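Local coordinates for protein probable transcriptional regulator (Pseudomonas aeruginosa, PDB 2FBI) that probably binds DNA as a dimeric MarR-family transcriptional regulator, reading its target through a winged helix-turn-helix domain, at residues A72-R76 with D77-R81; N135-K138 with K139-P142. All blocks are in the same frame, centred on the assembly; numbering follows the deposited sequence.

Contact 1 (A72-R76 with D77-R81); sequences ARLER and DGIVR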
loop_
_atom_site.group_PDB
_atom_site.type_symbol
_atom_site.label_atom_id
_atom_site.label_comp_id
_atom_site.label_asym_id
_atom_site.label_seq_id
_atom_site.Cartn_x
_atom_site.Cartn_y
_atom_site.Cartn_z
ATOM N N ALA A 72 -10.838 0.595 18.103
ATOM C CA ALA A 72 -10.926 0.707 19.568
ATOM C C ALA A 72 -10.101 1.879 20.117
ATOM O O ALA A 72 -10.526 2.536 21.077
ATOM C CB ALA A 72 -10.545 -0.644 20.300
ATOM N N ARG A 73 -8.936 2.127 19.520
ATOM C CA ARG A 73 -8.122 3.287 19.844
ATOM C C ARG A 73 -8.866 4.601 19.544
ATOM O O ARG A 73 -8.942 5.474 20.412
ATOM C CB ARG A 73 -6.807 3.259 19.045
ATOM C CG ARG A 73 -5.603 3.836 19.782
ATOM C CD ARG A 73 -5.576 5.337 19.760
ATOM N NE ARG A 73 -4.309 5.961 20.191
ATOM C CZ ARG A 73 -3.111 5.795 19.613
ATOM N NH1 ARG A 73 -2.921 4.946 18.598
ATOM N NH2 ARG A 73 -2.068 6.455 20.082
ATOM N N LEU A 74 -9.436 4.714 18.330
ATOM C CA LEU A 74 -10.100 5.927 17.883
ATOM C C LEU A 74 -11.348 6.137 18.678
ATOM O O LEU A 74 -11.685 7.264 19.046
ATOM C CB LEU A 74 -10.439 5.859 16.405
ATOM C CG LEU A 74 -9.344 6.060 15.384
ATOM C CD1 LEU A 74 -10.016 5.849 14.029
ATOM C CD2 LEU A 74 -8.677 7.468 15.457
ATOM N N GLU A 75 -12.043 5.044 18.974
ATOM C CA GLU A 75 -13.165 5.111 19.881
ATOM C C GLU A 75 -12.735 5.577 21.315
ATOM O O GLU A 75 -13.424 6.408 21.951
ATOM C CB GLU A 75 -13.848 3.767 19.910
ATOM C CG GLU A 75 -15.074 3.692 20.759
ATOM C CD GLU A 75 -15.599 2.249 20.830
ATOM O OE1 GLU A 75 -14.800 1.323 21.149
ATOM O OE2 GLU A 75 -16.795 2.044 20.553
ATOM N N ARG A 76 -11.594 5.072 21.793
ATOM C CA ARG A 76 -11.104 5.430 23.137
ATOM C C ARG A 76 -10.739 6.927 23.215
ATOM O O ARG A 76 -10.901 7.572 24.268
ATOM C CB ARG A 76 -9.916 4.538 23.539
ATOM C CG ARG A 76 -9.305 4.785 24.951
ATOM C CD ARG A 76 -7.933 4.103 25.091
ATOM N NE ARG A 76 -6.851 4.861 24.422
ATOM C CZ ARG A 76 -5.853 4.314 23.693
ATOM N NH1 ARG A 76 -4.920 5.099 23.139
ATOM N NH2 ARG A 76 -5.779 2.988 23.490
ATOM N N ASP A 77 -10.273 7.459 22.084
ATOM C CA ASP A 77 -9.892 8.874 21.959
ATOM C C ASP A 77 -11.019 9.828 21.634
ATOM O O ASP A 77 -10.774 11.002 21.457
ATOM C CB ASP A 77 -8.749 9.028 20.952
ATOM C CG ASP A 77 -7.488 8.382 21.444
ATOM O OD1 ASP A 77 -7.438 8.063 22.654
ATOM O OD2 ASP A 77 -6.542 8.208 20.652
ATOM N N GLY A 78 -12.239 9.333 21.580
ATOM C CA GLY A 78 -13.373 10.144 21.258
ATOM C C GLY A 78 -13.513 10.583 19.797
ATOM O O GLY A 78 -14.321 11.476 19.516
ATOM N N ILE A 79 -12.761 9.971 18.875
ATOM C CA ILE A 79 -12.776 10.315 17.430
ATOM C C ILE A 79 -13.930 9.679 16.636
ATOM O O ILE A 79 -14.567 10.332 15.764
ATOM C CB ILE A 79 -11.438 9.980 16.761
ATOM C CG1 ILE A 79 -10.253 10.605 17.519
ATOM C CG2 ILE A 79 -11.433 10.359 15.273
ATOM C CD1 ILE A 79 -10.250 12.095 17.563
ATOM N N VAL A 80 -14.197 8.400 16.927
ATOM C CA VAL A 80 -15.324 7.704 16.323
ATOM C C VAL A 80 -16.293 7.144 17.395
ATOM O O VAL A 80 -15.911 6.973 18.538
ATOM C CB VAL A 80 -14.800 6.554 15.396
ATOM C CG1 VAL A 80 -13.784 7.089 14.375
ATOM C CG2 VAL A 80 -14.205 5.372 16.265
ATOM N N ARG A 81 -17.529 6.884 16.985
ATOM C CA ARG A 81 -18.575 6.184 17.731
ATOM C C ARG A 81 -18.938 4.870 16.972
ATOM O O ARG A 81 -18.986 4.859 15.752
ATOM C CB ARG A 81 -19.827 7.067 17.778
ATOM C CG ARG A 81 -21.024 6.509 18.599
ATOM C CD ARG A 81 -22.284 7.385 18.371
ATOM N NE ARG A 81 -21.927 8.740 18.722
ATOM C CZ ARG A 81 -21.698 9.153 19.970
ATOM N NH1 ARG A 81 -21.879 8.302 20.982
ATOM N NH2 ARG A 81 -21.313 10.425 20.217
#
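D77 sits just past the end of helix 64-76, its carboxylate beside two arginines, each meeting one of its oxygens. OD2 takes a salt bridge from R73 NE at 3.2 Å, guanidinium and carboxylate planes 63° apart; the side chain of R73 reaches it by bending at chi2 (-79°). OD1 has a long salt bridge to R76 NE, 3.7 Å, with R76 running alongside D77 in the same direction. Each carboxylate oxygen thus has its own arginine in a three-residue network.

Backbone bonds close the helix. D77 N keeps the helical bond to R73 O (2.9 Å), whereas I79 N reaches back five residues to L74 O, also at 2.9 Å. G78 has positive phi (73°), and its N-H bonds E75 O. The I79 N to L74 O and G78 N to E75 O bonds, together with that positive phi, make a Schellman motif, with glycine at the residue that leaves helical geometry. V80 N adds a weak bond to L74 O.

Apolar contacts lie beneath the turn. L74 puts CD2 against I79 CB at 4.0 Å, while its CB meets V80 CG2 at 3.8 Å. L74 and V80 also pack on helix 36-48, and I79 and V80 on strand 91-96. E75 sends its carboxylate to R82 on the strand that follows.

In the winged helix-turn-helix fold this turn leads from the probable recognition helix into the wing. The negative carboxylate beside the helix C-terminus would be disfavoured by the helix dipole, and the two arginines probably offset that cost.

Contact 2 (N135-K138 with K139-P142); sequences NELK and KIKP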
loop_
_atom_site.group_PDB
_atom_site.type_symbol
_atom_site.label_atom_id
_atom_site.label_comp_id
_atom_site.label_asym_id
_atom_site.label_seq_id
_atom_site.Cartn_x
_atom_site.Cartn_y
_atom_site.Cartn_z
ATOM N N ASN A 135 -8.247 6.178 -10.772
ATOM C CA ASN A 135 -9.693 6.000 -10.648
ATOM C C ASN A 135 -10.214 4.958 -11.654
ATOM O O ASN A 135 -11.020 4.107 -11.300
ATOM C CB ASN A 135 -10.404 7.358 -10.675
ATOM C CG ASN A 135 -10.377 8.049 -9.295
ATOM O OD1 ASN A 135 -10.364 7.369 -8.236
ATOM N ND2 ASN A 135 -10.389 9.402 -9.293
ATOM N N GLU A 136 -9.629 4.959 -12.848
ATOM C CA GLU A 136 -9.911 3.976 -13.896
ATOM C C GLU A 136 -9.411 2.579 -13.545
ATOM O O GLU A 136 -10.111 1.575 -13.813
ATOM C CB GLU A 136 -9.246 4.422 -15.200
ATOM C CG GLU A 136 -10.144 4.545 -16.404
ATOM C CD GLU A 136 -9.837 5.818 -17.200
ATOM O OE1 GLU A 136 -8.779 5.874 -17.887
ATOM O OE2 GLU A 136 -10.660 6.767 -17.136
ATOM N N LEU A 137 -8.191 2.490 -13.003
ATOM C CA LEU A 137 -7.639 1.194 -12.589
ATOM C C LEU A 137 -8.492 0.496 -11.524
ATOM O O LEU A 137 -8.554 -0.715 -11.486
ATOM C CB LEU A 137 -6.173 1.311 -12.093
ATOM C CG LEU A 137 -5.401 0.015 -11.805
ATOM C CD1 LEU A 137 -5.336 -0.890 -13.049
ATOM C CD2 LEU A 137 -3.986 0.354 -11.368
ATOM N N LYS A 138 -9.072 1.261 -10.624
ATOM C CA LYS A 138 -9.908 0.691 -9.591
ATOM C C LYS A 138 -11.132 0.005 -10.211
ATOM O O LYS A 138 -11.623 -0.969 -9.674
ATOM C CB LYS A 138 -10.364 1.752 -8.600
ATOM C CG LYS A 138 -9.230 2.572 -7.990
ATOM C CD LYS A 138 -9.614 3.136 -6.689
ATOM C CE LYS A 138 -11.109 3.370 -6.543
ATOM N NZ LYS A 138 -11.373 4.417 -5.526
ATOM N N LYS A 139 -11.563 0.495 -11.367
ATOM C CA LYS A 139 -12.763 -0.001 -12.039
ATOM C C LYS A 139 -12.520 -1.339 -12.746
ATOM O O LYS A 139 -13.473 -1.985 -13.217
ATOM C CB LYS A 139 -13.329 1.071 -12.974
ATOM C CG LYS A 139 -13.627 2.382 -12.264
ATOM C CD LYS A 139 -14.970 2.958 -12.635
ATOM C CE LYS A 139 -14.958 4.498 -12.769
ATOM N NZ LYS A 139 -14.632 4.958 -14.182
ATOM N N ILE A 140 -11.264 -1.787 -12.793
ATOM C CA ILE A 140 -10.972 -3.102 -13.359
ATOM C C ILE A 140 -11.193 -4.222 -12.377
ATOM O O ILE A 140 -11.149 -5.382 -12.771
ATOM C CB ILE A 140 -9.562 -3.241 -14.084
ATOM C CG1 ILE A 140 -8.405 -3.428 -13.095
ATOM C CG2 ILE A 140 -9.336 -2.104 -15.099
ATOM C CD1 ILE A 140 -7.129 -3.988 -13.773
ATOM N N LYS A 141 -11.425 -3.896 -11.112
ATOM C CA LYS A 141 -11.678 -4.938 -10.108
ATOM C C LYS A 141 -12.908 -5.763 -10.515
ATOM O O LYS A 141 -14.007 -5.193 -10.691
ATOM C CB LYS A 141 -11.894 -4.359 -8.722
ATOM C CG LYS A 141 -11.796 -5.408 -7.637
ATOM C CD LYS A 141 -11.696 -4.770 -6.255
ATOM C CE LYS A 141 -11.605 -5.848 -5.187
ATOM N NZ LYS A 141 -11.257 -5.307 -3.840
ATOM N N PRO A 142 -12.705 -7.095 -10.663
ATOM C CA PRO A 142 -13.681 -8.106 -11.105
ATOM C C PRO A 142 -14.961 -7.984 -10.278
ATOM O O PRO A 142 -16.051 -7.670 -10.806
ATOM C CB PRO A 142 -12.976 -9.434 -10.796
ATOM C CG PRO A 142 -11.512 -9.115 -10.795
ATOM C CD PRO A 142 -11.378 -7.683 -10.382
ATOM O OXT PRO A 142 -14.884 -8.154 -9.037
#
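K139 N bonds E136 O at 3.0 Å, three residues back. The side chain of K139 begins by running back along the helix: CG lies 3.3 Å from N135 O. Further out the chain bends repeatedly, and NZ stays 5.3 Å from E136 OE2, not in contact, where a weak attraction between the opposite charges is possible. The carboxylate of E136 is instead salt-bridged through OE1 to K126 of the second subunit.

I140 follows, its N-H bonded to L137 O at 3.2 Å. With chi1 at 79°, CG1 is set between the backbone N and carbonyl carbon and packs over that same oxygen. CD1 extends beyond it to L137 CD1, 3.7 Å away, where the two branched chains meet obliquely. Both residues are buried, and both lie against the second subunit: L137 packs on L130 and I140 on F24 of that subunit, whose R121 also binds I140 O. Such pairing of terminal helices is the usual dimerisation mode of MarR proteins.

K141 completes a type I beta turn from K138, its N-H reaching K138 O at 3.3 Å in a fairly straight bond of 164°. Its CB lies near that oxygen, but the extended side chain leads away, while K138 NZ is hydrogen-bonded to Q16 of the second subunit. P142 brings the chain to its C-terminal carboxylate, packing on S23 of the second subunit.

How the contacts relate
Both contacts are local turns at the C-terminal end of a helix, each partly buried, but they serve different regions. Contact 1 lies in the probable DNA-binding part, joining helix 64-76 to strand 80-85, and its buried residues face other elements of the same chain. Contact 2 lies where helix 124-138 gives way to the C-terminus; its buried pair faces the second subunit. The centres are 32 Å apart, on opposite sides of the chain's centre. Contact 1 pairs D77 with two of its own arginines (E75 goes to R82 outside it), whereas in contact 2 the main polar side-chain partners belong to the other subunit. The backbone forms a Schellman motif in contact 1; in contact 2, three successive bonds to the residue three back, the last closing a type I turn.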